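PDB 3VA7: KLLA0E08119p, which probably carries out the biotin- and ATP-dependent carboxylation of urea to urea-1-carboxylate, as the urea carboxylase part of a longer bifunctional urea-degrading enzyme. Local coordinates for residues A[50-55]-A[337-342]; A[258-263]-A[463-468]; A[531-536]-A[585-590]; A[981-986]-A[1073-1078]; A[1188-1193]-A[1210-1215]. All coordinates share one frame; numbering follows the deposited sequence.

Contact 1: A[50-55]-A[337-342]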
# COMPACT_ATOMS: atom_id res chain seq x y z
N LEU A 50 7.49 34.63 -1.48
CA LEU A 50 7.96 35.13 -2.75
C LEU A 50 6.78 35.29 -3.67
O LEU A 50 6.52 36.39 -4.17
CB LEU A 50 9.01 34.23 -3.38
CG LEU A 50 10.43 34.30 -2.79
CD1 LEU A 50 11.27 33.31 -3.53
CD2 LEU A 50 11.10 35.69 -2.81
N LYS A 51 6.01 34.21 -3.84
CA LYS A 51 4.78 34.28 -4.61
C LYS A 51 3.96 35.51 -4.24
O LYS A 51 3.65 36.30 -5.12
CB LYS A 51 3.94 33.01 -4.50
CG LYS A 51 2.64 33.02 -5.37
CD LYS A 51 2.29 31.57 -5.83
CE LYS A 51 0.79 31.30 -6.19
NZ LYS A 51 -0.02 30.68 -5.02
N ARG A 52 3.60 35.66 -2.96
CA ARG A 52 2.72 36.77 -2.57
C ARG A 52 3.34 38.10 -2.98
O ARG A 52 2.62 39.02 -3.31
CB ARG A 52 2.41 36.74 -1.07
CG ARG A 52 1.70 37.99 -0.54
CD ARG A 52 1.28 37.86 0.97
NE ARG A 52 2.45 37.82 1.88
CZ ARG A 52 3.23 38.87 2.15
NH1 ARG A 52 2.99 40.08 1.63
NH2 ARG A 52 4.28 38.70 2.95
N MET A 53 4.68 38.17 -3.01
CA MET A 53 5.35 39.40 -3.37
C MET A 53 5.53 39.58 -4.89
O MET A 53 6.01 40.63 -5.33
CB MET A 53 6.70 39.47 -2.66
CG MET A 53 6.62 39.61 -1.12
SD MET A 53 8.26 39.63 -0.34
CE MET A 53 8.75 41.32 -0.61
N GLY A 54 5.15 38.59 -5.69
CA GLY A 54 5.22 38.74 -7.14
C GLY A 54 6.64 38.61 -7.64
O GLY A 54 6.97 39.11 -8.74
N ILE A 55 7.49 37.96 -6.82
CA ILE A 55 8.88 37.67 -7.10
C ILE A 55 9.07 36.24 -7.62
O ILE A 55 8.60 35.28 -7.00
CB ILE A 55 9.71 37.78 -5.83
CG1 ILE A 55 9.56 39.18 -5.20
CG2 ILE A 55 11.17 37.43 -6.10
CD1 ILE A 55 10.35 39.34 -3.89
N LEU A 337 8.76 37.57 8.42
CA LEU A 337 10.21 37.71 8.56
C LEU A 337 11.02 37.51 7.26
O LEU A 337 11.91 38.29 6.97
CB LEU A 337 10.71 36.77 9.65
CG LEU A 337 10.17 37.13 11.05
CD1 LEU A 337 10.85 36.15 11.99
CD2 LEU A 337 10.43 38.66 11.50
N VAL A 338 10.71 36.49 6.46
CA VAL A 338 11.27 36.37 5.10
C VAL A 338 11.06 37.64 4.28
O VAL A 338 11.94 38.06 3.57
CB VAL A 338 10.77 35.09 4.34
CG1 VAL A 338 11.08 35.12 2.80
CG2 VAL A 338 11.33 33.82 4.99
N GLU A 339 9.89 38.27 4.37
CA GLU A 339 9.63 39.48 3.57
C GLU A 339 10.65 40.56 3.99
O GLU A 339 11.34 41.13 3.14
CB GLU A 339 8.22 40.03 3.79
CG GLU A 339 7.96 41.34 3.00
CD GLU A 339 6.57 41.94 3.21
OE1 GLU A 339 6.34 43.08 2.73
OE2 GLU A 339 5.74 41.29 3.85
N TRP A 340 10.71 40.81 5.30
CA TRP A 340 11.69 41.68 5.90
C TRP A 340 13.11 41.38 5.44
O TRP A 340 13.79 42.24 4.94
CB TRP A 340 11.59 41.60 7.40
CG TRP A 340 10.60 42.53 7.96
CD1 TRP A 340 9.26 42.66 7.61
CD2 TRP A 340 10.85 43.53 8.96
NE1 TRP A 340 8.67 43.69 8.34
CE2 TRP A 340 9.61 44.22 9.18
CE3 TRP A 340 12.00 43.92 9.69
CZ2 TRP A 340 9.50 45.27 10.12
CZ3 TRP A 340 11.89 44.92 10.62
CH2 TRP A 340 10.66 45.60 10.83
N MET A 341 13.55 40.15 5.58
CA MET A 341 14.87 39.78 5.11
C MET A 341 15.04 40.24 3.66
O MET A 341 16.04 40.89 3.31
CB MET A 341 15.07 38.27 5.19
CG MET A 341 15.14 37.67 6.63
SD MET A 341 15.37 35.88 6.62
CE MET A 341 16.85 35.61 5.68
N LEU A 342 14.08 39.94 2.81
CA LEU A 342 14.26 40.26 1.41
C LEU A 342 14.44 41.78 1.23
O LEU A 342 15.32 42.23 0.49
CB LEU A 342 13.10 39.71 0.57
CG LEU A 342 13.10 38.19 0.42
CD1 LEU A 342 11.72 37.64 -0.06
CD2 LEU A 342 14.20 37.72 -0.49
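Arg-52 and Glu-339 join two helices of the biotin carboxylase part, helix 40-53, which follows strand 33-36 of the parallel sheet, and helix 337-345. Their salt bridge runs from Arg-52 NH2 to Glu-339 OE2 at 3.1 Å. A bend at chi3 (68°) in the otherwise extended arginine chain turns the guanidinium toward the acid. The oxygen sits in the guanidinium plane, at its edge, but the nitrogen approaches from above the carboxylate plane, and the two flat groups are turned 54° against each other. Arg-52 NH2 is shared, as it also pairs with Asp-336, which in turn accepts a hydrogen bond from Glu-339 N. Next to the charged pair lies Met-53, whose CE rests 3.7 Å from Glu-339 CG, so the methyl end covers the aliphatic part of the acid. Its SD is 4.0 Å from Leu-342 CD1. Deeper in, Leu-342 CD1 meets Leu-50 CD2, and the two leucines cross at about a right angle; Ile-55 CD1 approaches more distantly. Leu-50 and Ile-55 in turn lean on Val-34 of strand 33-36. Helix 40-53 closes in a Schellman motif: Gly-54 takes a positive phi of 76°, and Ile-55 N returns to Leu-50 O at 3.2 Å.

Contact 2: A[258-263]-A[463-468]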
# COMPACT_ATOMS: atom_id res chain seq x y z
N SER A 258 13.41 25.70 25.43
CA SER A 258 13.86 24.76 26.45
C SER A 258 13.55 23.28 26.16
O SER A 258 14.34 22.42 26.54
CB SER A 258 13.30 25.17 27.81
OG SER A 258 13.25 26.59 27.94
N LEU A 259 12.43 22.96 25.48
CA LEU A 259 12.04 21.55 25.33
C LEU A 259 12.86 20.85 24.25
O LEU A 259 12.44 20.72 23.10
CB LEU A 259 10.52 21.40 25.12
CG LEU A 259 9.62 21.82 26.31
CD1 LEU A 259 8.15 21.90 25.96
CD2 LEU A 259 9.81 20.91 27.55
N GLN A 260 14.06 20.46 24.64
CA GLN A 260 15.06 19.86 23.75
C GLN A 260 15.39 18.43 24.22
O GLN A 260 15.43 18.15 25.41
CB GLN A 260 16.34 20.68 23.82
CG GLN A 260 16.27 22.09 23.25
CD GLN A 260 17.57 22.90 23.47
OE1 GLN A 260 18.69 22.37 23.37
NE2 GLN A 260 17.40 24.18 23.77
N ARG A 261 15.65 17.54 23.28
CA ARG A 261 16.01 16.18 23.57
C ARG A 261 17.42 15.97 23.07
O ARG A 261 17.69 16.15 21.88
CB ARG A 261 15.04 15.23 22.89
CG ARG A 261 15.33 13.78 23.13
CD ARG A 261 14.61 12.88 22.15
NE ARG A 261 15.28 12.80 20.84
CZ ARG A 261 16.40 12.11 20.58
NH1 ARG A 261 16.91 12.13 19.35
NH2 ARG A 261 17.04 11.42 21.53
N ARG A 262 18.33 15.58 23.99
CA ARG A 262 19.76 15.47 23.67
C ARG A 262 20.11 16.67 22.79
O ARG A 262 20.74 16.55 21.74
CB ARG A 262 20.09 14.15 22.95
CG ARG A 262 20.22 12.88 23.86
CD ARG A 262 21.47 12.02 23.50
NE ARG A 262 21.58 11.68 22.06
CZ ARG A 262 22.69 11.22 21.45
NH1 ARG A 262 23.82 11.04 22.15
NH2 ARG A 262 22.69 10.93 20.14
N ASN A 263 19.62 17.84 23.23
CA ASN A 263 19.88 19.11 22.55
C ASN A 263 19.13 19.41 21.21
O ASN A 263 19.45 20.39 20.52
CB ASN A 263 21.40 19.31 22.40
CG ASN A 263 22.00 20.00 23.62
OD1 ASN A 263 22.16 19.38 24.68
ND2 ASN A 263 22.31 21.29 23.48
N VAL A 463 9.44 23.75 32.54
CA VAL A 463 10.28 23.43 31.37
C VAL A 463 11.75 23.79 31.58
O VAL A 463 12.07 24.86 32.06
CB VAL A 463 9.80 24.21 30.07
CG1 VAL A 463 8.38 23.84 29.68
CG2 VAL A 463 9.90 25.74 30.23
N ALA A 464 12.66 22.91 31.17
CA ALA A 464 14.07 23.23 31.21
C ALA A 464 14.79 22.45 30.13
O ALA A 464 14.32 21.41 29.72
CB ALA A 464 14.63 22.91 32.55
N THR A 465 15.94 22.95 29.69
CA THR A 465 16.75 22.31 28.65
C THR A 465 17.00 20.82 28.96
O THR A 465 17.49 20.04 28.12
CB THR A 465 18.07 23.14 28.40
OG1 THR A 465 17.72 24.48 27.99
CG2 THR A 465 18.94 22.52 27.31
N LYS A 466 16.60 20.42 30.17
CA LYS A 466 16.94 19.09 30.68
C LYS A 466 15.74 18.11 30.68
O LYS A 466 15.93 16.89 30.54
CB LYS A 466 17.53 19.25 32.09
CG LYS A 466 18.46 18.13 32.54
CD LYS A 466 19.52 17.78 31.46
CE LYS A 466 19.78 16.23 31.45
NZ LYS A 466 20.86 15.80 30.52
N VAL A 467 14.54 18.66 30.80
CA VAL A 467 13.30 17.90 31.01
C VAL A 467 13.08 16.69 30.08
O VAL A 467 12.94 15.55 30.55
CB VAL A 467 12.07 18.83 30.98
CG1 VAL A 467 10.77 18.04 31.06
CG2 VAL A 467 12.15 19.82 32.13
N LEU A 468 13.04 16.94 28.77
CA LEU A 468 12.78 15.91 27.78
C LEU A 468 13.77 14.77 27.84
O LEU A 468 13.46 13.69 27.34
CB LEU A 468 12.81 16.50 26.37
CG LEU A 468 11.64 17.35 25.95
CD1 LEU A 468 11.56 17.29 24.46
CD2 LEU A 468 10.35 16.85 26.57
O HOH W 1 14.37 19.44 27.61
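Ser-258 and Thr-465 bring the end of strand 249-261 against a type I beta turn from Ala-464 to Val-467, with CA atoms 4.4 Å apart and no direct hydrogen bond between the segments. The strand belongs to the antiparallel sheet of the biotin carboxylase part, and the turn lies in the loop after helix 456-460. What polar linkage there is passes through one ordered water. It accepts from Leu-468 N and lies 2.8 Å from Gln-260 O and 2.9 Å from Ala-464 O, two carbonyls that compete with other acceptors for its protons. Beside it, Thr-465 CA makes a CA-H...O contact with Ser-258 O at 3.2 Å.

Among the side chains, Leu-468 points at the strand: its CB meets Gln-260 O and its CD1 reaches Leu-259 O and C. Leu-259 CD2 touches both Val-463 CG1, at 3.9 Å, and Leu-468 CD2, at 4.2 Å. Tyr-448 and Ile-452 of helix 446-454 pack on Leu-468 from outside the pair. Replacing Leu-468 by an alanine would probably open a gap between the strand and that helix, leaving Leu-259 and Tyr-448 without the branched end they rest on. Thr-465 and Gln-260 run next to each other in the same direction, and the amide NE2 of Gln-260 is bound to Cys-257 O. A chi1 of -59° turns the threonine methyl CG2 toward the glutamine, 4.0 Å from Gln-260 OE1, while Thr-465 OG1 is bound to Ala-234 O.

Contact 3: A[531-536]-A[585-590]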
# COMPACT_ATOMS: atom_id res chain seq x y z
N GLU A 531 -3.83 -11.91 12.20
CA GLU A 531 -3.81 -13.24 11.65
C GLU A 531 -2.38 -13.70 11.71
O GLU A 531 -1.48 -13.05 11.11
CB GLU A 531 -4.27 -13.24 10.19
CG GLU A 531 -4.07 -14.56 9.51
CD GLU A 531 -4.88 -14.64 8.24
OE1 GLU A 531 -4.28 -14.56 7.14
OE2 GLU A 531 -6.12 -14.78 8.32
N ILE A 532 -2.18 -14.80 12.45
CA ILE A 532 -0.91 -15.51 12.48
C ILE A 532 -0.94 -16.70 11.55
O ILE A 532 -1.83 -17.52 11.64
CB ILE A 532 -0.56 -15.97 13.91
CG1 ILE A 532 0.05 -14.80 14.66
CG2 ILE A 532 0.46 -17.13 13.95
CD1 ILE A 532 -0.76 -14.29 15.78
N THR A 533 0.06 -16.81 10.70
CA THR A 533 0.16 -17.93 9.80
C THR A 533 1.44 -18.74 10.06
O THR A 533 2.53 -18.18 9.94
CB THR A 533 0.27 -17.42 8.32
OG1 THR A 533 -0.66 -16.35 8.06
CG2 THR A 533 0.17 -18.60 7.29
N LEU A 534 1.30 -20.04 10.30
CA LEU A 534 2.42 -21.02 10.50
C LEU A 534 3.28 -20.86 11.79
O LEU A 534 3.49 -21.83 12.46
CB LEU A 534 3.27 -21.20 9.27
CG LEU A 534 2.55 -21.94 8.12
CD1 LEU A 534 3.47 -21.96 6.86
CD2 LEU A 534 2.08 -23.35 8.48
N ASN A 535 3.73 -19.66 12.13
CA ASN A 535 4.25 -19.38 13.48
C ASN A 535 4.16 -17.90 13.80
O ASN A 535 4.26 -17.06 12.90
CB ASN A 535 5.70 -19.87 13.66
CG ASN A 535 6.62 -19.32 12.61
OD1 ASN A 535 6.78 -19.92 11.53
ND2 ASN A 535 7.26 -18.19 12.92
N GLY A 536 3.98 -17.57 15.07
CA GLY A 536 3.58 -16.22 15.42
C GLY A 536 4.71 -15.33 15.87
O GLY A 536 5.85 -15.74 15.83
N GLY A 585 -3.55 -27.31 11.98
CA GLY A 585 -4.05 -26.20 11.16
C GLY A 585 -2.92 -25.30 10.69
O GLY A 585 -1.74 -25.59 10.95
N CYS A 586 -3.28 -24.19 10.04
CA CYS A 586 -2.33 -23.23 9.47
C CYS A 586 -2.26 -21.92 10.22
O CYS A 586 -1.19 -21.29 10.25
CB CYS A 586 -2.73 -22.93 8.02
SG CYS A 586 -1.52 -22.04 6.96
N ARG A 587 -3.37 -21.49 10.82
CA ARG A 587 -3.49 -20.08 11.18
C ARG A 587 -4.14 -19.96 12.54
O ARG A 587 -4.98 -20.82 12.87
CB ARG A 587 -4.36 -19.31 10.13
CG ARG A 587 -3.55 -18.50 9.17
CD ARG A 587 -4.26 -17.87 8.00
NE ARG A 587 -4.30 -18.82 6.93
CZ ARG A 587 -3.65 -18.74 5.79
NH1 ARG A 587 -2.88 -17.71 5.50
NH2 ARG A 587 -3.79 -19.72 4.92
N ALA A 588 -3.78 -18.91 13.30
CA ALA A 588 -4.45 -18.54 14.55
C ALA A 588 -4.66 -17.02 14.58
O ALA A 588 -4.16 -16.32 13.70
CB ALA A 588 -3.62 -18.97 15.74
N TYR A 589 -5.37 -16.50 15.60
CA TYR A 589 -5.79 -15.09 15.64
C TYR A 589 -5.59 -14.53 16.96
O TYR A 589 -6.02 -15.11 17.95
CB TYR A 589 -7.26 -14.90 15.21
CG TYR A 589 -7.36 -15.30 13.80
CD1 TYR A 589 -7.55 -16.66 13.46
CD2 TYR A 589 -7.13 -14.36 12.77
CE1 TYR A 589 -7.54 -17.04 12.09
CE2 TYR A 589 -7.15 -14.73 11.44
CZ TYR A 589 -7.32 -16.07 11.10
OH TYR A 589 -7.34 -16.42 9.76
N LEU A 590 -4.94 -13.38 17.00
CA LEU A 590 -4.63 -12.77 18.26
C LEU A 590 -5.38 -11.50 18.43
O LEU A 590 -5.06 -10.52 17.76
CB LEU A 590 -3.15 -12.50 18.31
CG LEU A 590 -2.75 -11.52 19.38
CD1 LEU A 590 -3.07 -12.07 20.76
CD2 LEU A 590 -1.30 -11.30 19.19
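Glu-531 and Tyr-589 lie side by side across a non-hydrogen-bonded pair of an antiparallel ladder, where strands 529-533 and 587-592 sit next to each other in a five-stranded sheet of the carboxyltransferase part. With CG anti to the backbone N (chi1 171°), the extended glutamate is carried obliquely past Tyr-589 CE2, its CB and CG out of the ring plane, and brings OE2 to the ring edge. There Tyr-589 OH donates to Glu-531 OE2 at 2.5 Å. Carboxylate and ring planes are 75° apart, and the hydroxyl meets the oxygen from above the carboxylate plane. On the same face of the sheet, Arg-587 runs obliquely past the carboxylate: its CD packs 3.3 Å from Glu-531 CD, but the charged groups are tilted 56° and their salt bridge, Glu-531 OE1 to Arg-587 NH1, is long at 3.8 Å. Glu-531 OE1 has a second partner in Arg-699, and OE2 also accepts from Met-509 N, so this buried carboxylate has several partners, which would probably favour its ionised form.

Thr-533 lies alongside Arg-587, with its CG2 over one face of the guanidinium. On the sheet face away from Glu-531, Thr-533 and Arg-587, Ile-532 CD1 reaches Leu-590 CB. The backbone pair Ile-532 and Ala-588 exchanges two hydrogen bonds. Beyond the strand end, where Leu-534 adopts a positive phi, the ladder gains one further bond: Leu-534 N donates to Cys-586 O at 2.8 Å.

Contact 4: A[981-986]-A[1073-1078]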
# COMPACT_ATOMS: atom_id res chain seq x y z
N SER A 981 -1.41 -1.05 -32.77
CA SER A 981 -2.47 -0.43 -33.59
C SER A 981 -3.92 -0.78 -33.18
O SER A 981 -4.85 -0.20 -33.66
CB SER A 981 -2.23 -0.67 -35.10
OG SER A 981 -2.05 -2.02 -35.35
N ALA A 982 -4.07 -1.74 -32.28
CA ALA A 982 -5.37 -2.23 -31.86
C ALA A 982 -6.05 -1.19 -30.95
O ALA A 982 -5.39 -0.33 -30.35
CB ALA A 982 -5.25 -3.60 -31.18
N LYS A 983 -7.37 -1.22 -30.93
CA LYS A 983 -8.14 -0.39 -30.02
C LYS A 983 -8.83 -1.36 -29.06
O LYS A 983 -9.74 -2.13 -29.46
CB LYS A 983 -9.09 0.47 -30.79
CG LYS A 983 -8.54 1.82 -31.18
CD LYS A 983 -9.56 2.46 -32.11
CE LYS A 983 -8.97 3.55 -32.96
NZ LYS A 983 -9.91 3.77 -34.09
N PHE A 984 -8.30 -1.41 -27.84
CA PHE A 984 -8.73 -2.38 -26.86
C PHE A 984 -9.86 -1.81 -26.02
O PHE A 984 -9.65 -0.85 -25.26
CB PHE A 984 -7.57 -2.71 -25.95
CG PHE A 984 -6.46 -3.44 -26.61
CD1 PHE A 984 -5.28 -2.81 -26.89
CD2 PHE A 984 -6.60 -4.79 -26.95
CE1 PHE A 984 -4.22 -3.52 -27.49
CE2 PHE A 984 -5.56 -5.51 -27.54
CZ PHE A 984 -4.37 -4.85 -27.82
N MET A 985 -11.07 -2.36 -26.19
CA MET A 985 -12.21 -1.99 -25.37
C MET A 985 -12.24 -2.80 -24.06
O MET A 985 -12.33 -4.06 -24.09
CB MET A 985 -13.52 -2.17 -26.11
CG MET A 985 -14.72 -1.78 -25.21
SD MET A 985 -16.26 -1.44 -26.08
CE MET A 985 -16.01 0.26 -26.58
N VAL A 986 -12.14 -2.10 -22.92
CA VAL A 986 -12.30 -2.75 -21.61
C VAL A 986 -13.70 -3.38 -21.49
O VAL A 986 -14.72 -2.70 -21.65
CB VAL A 986 -12.12 -1.75 -20.50
CG1 VAL A 986 -12.14 -2.43 -19.19
CG2 VAL A 986 -10.87 -1.00 -20.75
N PHE A 1073 -16.12 -0.41 -21.23
CA PHE A 1073 -16.38 0.43 -22.43
C PHE A 1073 -15.32 1.48 -22.74
O PHE A 1073 -15.35 2.02 -23.83
CB PHE A 1073 -17.77 1.08 -22.40
CG PHE A 1073 -18.88 0.11 -22.32
CD1 PHE A 1073 -19.75 0.11 -21.24
CD2 PHE A 1073 -19.06 -0.84 -23.31
CE1 PHE A 1073 -20.77 -0.81 -21.18
CE2 PHE A 1073 -20.09 -1.79 -23.25
CZ PHE A 1073 -20.93 -1.78 -22.19
N ASP A 1074 -14.42 1.79 -21.81
CA ASP A 1074 -13.20 2.52 -22.12
C ASP A 1074 -12.32 1.81 -23.16
O ASP A 1074 -12.42 0.57 -23.41
CB ASP A 1074 -12.33 2.71 -20.88
CG ASP A 1074 -12.88 3.79 -19.92
OD1 ASP A 1074 -13.87 4.47 -20.29
OD2 ASP A 1074 -12.31 3.93 -18.80
N GLN A 1075 -11.42 2.60 -23.71
CA GLN A 1075 -10.48 2.12 -24.71
C GLN A 1075 -9.04 2.38 -24.32
O GLN A 1075 -8.65 3.49 -23.89
CB GLN A 1075 -10.76 2.78 -26.06
CG GLN A 1075 -11.88 2.13 -26.83
CD GLN A 1075 -12.48 3.04 -27.88
OE1 GLN A 1075 -11.81 3.45 -28.84
NE2 GLN A 1075 -13.76 3.36 -27.70
N VAL A 1076 -8.24 1.34 -24.50
CA VAL A 1076 -6.81 1.45 -24.24
C VAL A 1076 -6.14 1.28 -25.55
O VAL A 1076 -6.41 0.31 -26.26
CB VAL A 1076 -6.33 0.35 -23.26
CG1 VAL A 1076 -4.76 0.29 -23.19
CG2 VAL A 1076 -6.91 0.64 -21.87
N GLU A 1077 -5.26 2.23 -25.86
CA GLU A 1077 -4.34 2.11 -27.05
C GLU A 1077 -2.88 2.10 -26.60
O GLU A 1077 -2.51 2.82 -25.69
CB GLU A 1077 -4.55 3.23 -28.07
CG GLU A 1077 -5.86 3.11 -28.87
CD GLU A 1077 -5.97 4.18 -30.01
OE1 GLU A 1077 -7.00 4.89 -30.10
OE2 GLU A 1077 -5.01 4.30 -30.83
N PHE A 1078 -2.07 1.27 -27.21
CA PHE A 1078 -0.64 1.30 -26.85
C PHE A 1078 0.26 2.12 -27.81
O PHE A 1078 0.02 2.13 -29.04
CB PHE A 1078 -0.13 -0.11 -26.72
CG PHE A 1078 -0.65 -0.83 -25.52
CD1 PHE A 1078 -1.24 -2.08 -25.67
CD2 PHE A 1078 -0.53 -0.27 -24.25
CE1 PHE A 1078 -1.75 -2.75 -24.56
CE2 PHE A 1078 -0.99 -0.92 -23.15
CZ PHE A 1078 -1.62 -2.18 -23.27
O HOH W 2 -2.64 0.22 -29.66
O HOH W 3 -3.70 2.11 -31.82
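Phe-984 and Val-1076 form a hydrogen-bonded antiparallel pair between strands 984-989 and 1075-1081 of the carboxyltransferase part, and the tightly packed part of the contact lies around them and toward Val-986. Val-986 N donates to Asp-1074 O, and Phe-1073 N returns to Val-986 O, each at 2.7 Å. Met-985, its CG anti to the backbone N (chi1 179°), brings SD to the edge of the Phe-1073 ring, 5.3 Å from its centroid, a Met-aromatic contact. Its CE ends by Phe-1073 O, and Leu-859 and Cys-862 of helix 859-875 close in on the pair. A serine in place of Met-985 is likely to leave that ring edge without its sulfur neighbour and to open a gap beside the helix. On the opposite face of the sheet, the Phe-984 and Phe-1078 rings meet obliquely, planes 58° apart.

The edge formed by Lys-983 and Glu-1077 is looser. Their aliphatic parts touch, yet Lys-983 NZ stays 5.1 Å from Glu-1077 OE1. Two waters bind here: one accepts from Phe-1078 N at 2.7 Å and donates to Ala-982 O, the other donates to Glu-1077 OE2. Any attraction between the two charges is probably weak at this distance, while the ladder and apolar side chains carry the join.

Contact 5: A[1188-1193]-A[1210-1215]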
# COMPACT_ATOMS: atom_id res chain seq x y z
N HIS A 1188 32.77 -18.62 0.60
CA HIS A 1188 32.66 -18.13 1.96
C HIS A 1188 31.33 -17.41 2.07
O HIS A 1188 30.97 -16.62 1.20
CB HIS A 1188 33.80 -17.18 2.31
CG HIS A 1188 33.55 -16.38 3.57
ND1 HIS A 1188 33.66 -16.94 4.83
CD2 HIS A 1188 33.21 -15.08 3.75
CE1 HIS A 1188 33.39 -16.00 5.73
NE2 HIS A 1188 33.11 -14.87 5.11
N VAL A 1189 30.61 -17.69 3.15
CA VAL A 1189 29.38 -16.96 3.43
C VAL A 1189 29.45 -16.31 4.80
O VAL A 1189 30.07 -16.84 5.70
CB VAL A 1189 28.13 -17.85 3.30
CG1 VAL A 1189 27.88 -18.13 1.82
CG2 VAL A 1189 28.29 -19.15 4.07
N GLU A 1190 28.84 -15.14 4.93
CA GLU A 1190 28.67 -14.52 6.24
C GLU A 1190 27.40 -15.04 6.91
O GLU A 1190 26.64 -15.83 6.32
CB GLU A 1190 28.63 -12.99 6.13
CG GLU A 1190 30.01 -12.29 6.28
CD GLU A 1190 30.76 -12.77 7.54
OE1 GLU A 1190 30.15 -12.86 8.64
OE2 GLU A 1190 31.97 -13.10 7.41
N ALA A 1191 27.18 -14.63 8.16
CA ALA A 1191 25.87 -14.80 8.79
C ALA A 1191 24.84 -13.98 7.98
O ALA A 1191 25.03 -12.78 7.76
CB ALA A 1191 25.90 -14.36 10.24
N GLY A 1192 23.78 -14.64 7.51
CA GLY A 1192 22.70 -13.93 6.84
C GLY A 1192 22.68 -14.21 5.36
O GLY A 1192 21.63 -14.48 4.79
N ASP A 1193 23.86 -14.17 4.74
CA ASP A 1193 24.04 -14.50 3.33
C ASP A 1193 23.25 -15.71 2.83
O ASP A 1193 23.18 -16.77 3.50
CB ASP A 1193 25.53 -14.73 3.06
CG ASP A 1193 26.33 -13.42 2.92
OD1 ASP A 1193 25.85 -12.30 3.25
OD2 ASP A 1193 27.48 -13.55 2.47
N THR A 1210 23.35 -19.39 8.87
CA THR A 1210 23.22 -19.00 10.31
C THR A 1210 24.42 -18.21 10.77
O THR A 1210 24.28 -17.03 11.15
CB THR A 1210 23.11 -20.22 11.21
OG1 THR A 1210 21.93 -20.96 10.86
CG2 THR A 1210 23.08 -19.80 12.73
N LYS A 1211 25.59 -18.87 10.74
CA LYS A 1211 26.90 -18.24 11.01
C LYS A 1211 27.82 -18.36 9.79
O LYS A 1211 27.61 -19.25 8.94
CB LYS A 1211 27.57 -18.84 12.26
CG LYS A 1211 28.66 -17.93 12.93
CD LYS A 1211 30.11 -18.37 12.59
CE LYS A 1211 31.14 -17.39 13.15
NZ LYS A 1211 30.99 -17.22 14.64
N SER A 1212 28.82 -17.46 9.71
CA SER A 1212 29.86 -17.46 8.65
C SER A 1212 30.64 -18.79 8.47
O SER A 1212 30.65 -19.61 9.38
CB SER A 1212 30.81 -16.24 8.80
OG SER A 1212 31.28 -16.07 10.13
N GLY A 1213 31.25 -19.00 7.30
CA GLY A 1213 31.86 -20.30 6.91
C GLY A 1213 31.98 -20.54 5.40
O GLY A 1213 31.81 -19.61 4.62
N LYS A 1214 32.29 -21.77 5.00
CA LYS A 1214 32.45 -22.15 3.61
C LYS A 1214 31.39 -23.15 3.27
O LYS A 1214 31.19 -24.11 4.03
CB LYS A 1214 33.77 -22.92 3.37
CG LYS A 1214 34.96 -22.17 2.76
CD LYS A 1214 36.11 -23.17 2.44
CE LYS A 1214 37.50 -22.54 2.65
NZ LYS A 1214 38.52 -23.62 2.84
N VAL A 1215 30.76 -22.98 2.11
CA VAL A 1215 29.73 -23.92 1.67
C VAL A 1215 30.33 -25.26 1.35
O VAL A 1215 31.04 -25.41 0.35
CB VAL A 1215 28.94 -23.40 0.44
CG1 VAL A 1215 27.74 -24.32 0.14
CG2 VAL A 1215 28.51 -21.95 0.68
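His-1188 reaches over the backbone of Gly-1213 and Ser-1212 at the edge of a small antiparallel sheet, where strands 1188-1189 and 1213-1218 pair. Its CB begins 3.9 Å from Gly-1213 O, and CG lies 3.8 Å from that oxygen. With CG anti to the backbone N (chi1 166°), the ring swings across to the facing strand, and ND1 comes within 3.3 Å of the same Gly-1213 O. CE1 lies 4.0 Å from Ser-1212 CB. At the tip, NE2 turns back to its own segment and donates to Glu-1190 OE2 at 3.1 Å; the oxygen lies in the ring plane, although the donor stands above the carboxylate plane. This bond is likely to steady the imidazole. The glutamate, bent at chi2, is drawn over Ser-1212, its OE1 3.4 Å from the serine CB.

Under this exposed layer the backbones hold the strands: Val-1189 N donates to Gly-1213 O at 2.7 Å, and Gly-1213 N returns to Val-1189 O. Val-1189 faces the interior and sets CG1 against Val-1215 CG2. Farther along, Ala-1191 CB rests on Thr-1210 O. The pair forms one edge of the biotinyl domain, a flattened barrel of two four-stranded sheets whose biotin-bearing Lys-1202 sits on the turn between strands 1194-1200 and 1203-1208.

The contacts fall into three parts of the chain. Contacts 1 and 2 share the biotin carboxylase part; their segments alternate along the sequence, and their centres are 33 Å apart, contact 1 at two helices beside the parallel sheet and contact 2 on the antiparallel sheet. Contacts 3 and 4 follow in series as antiparallel strand pairs in two separate sheets of the carboxyltransferase part, centres 44 Å apart. Contact 5 comes last, in the biotinyl domain, its nearest atoms about 15 Å from contact 3 but about 48 Å from contact 1. With Lys-1202 lining the biotin pocket alongside carboxyltransferase residues, this spacing fits a carrier docked at the carboxyltransferase.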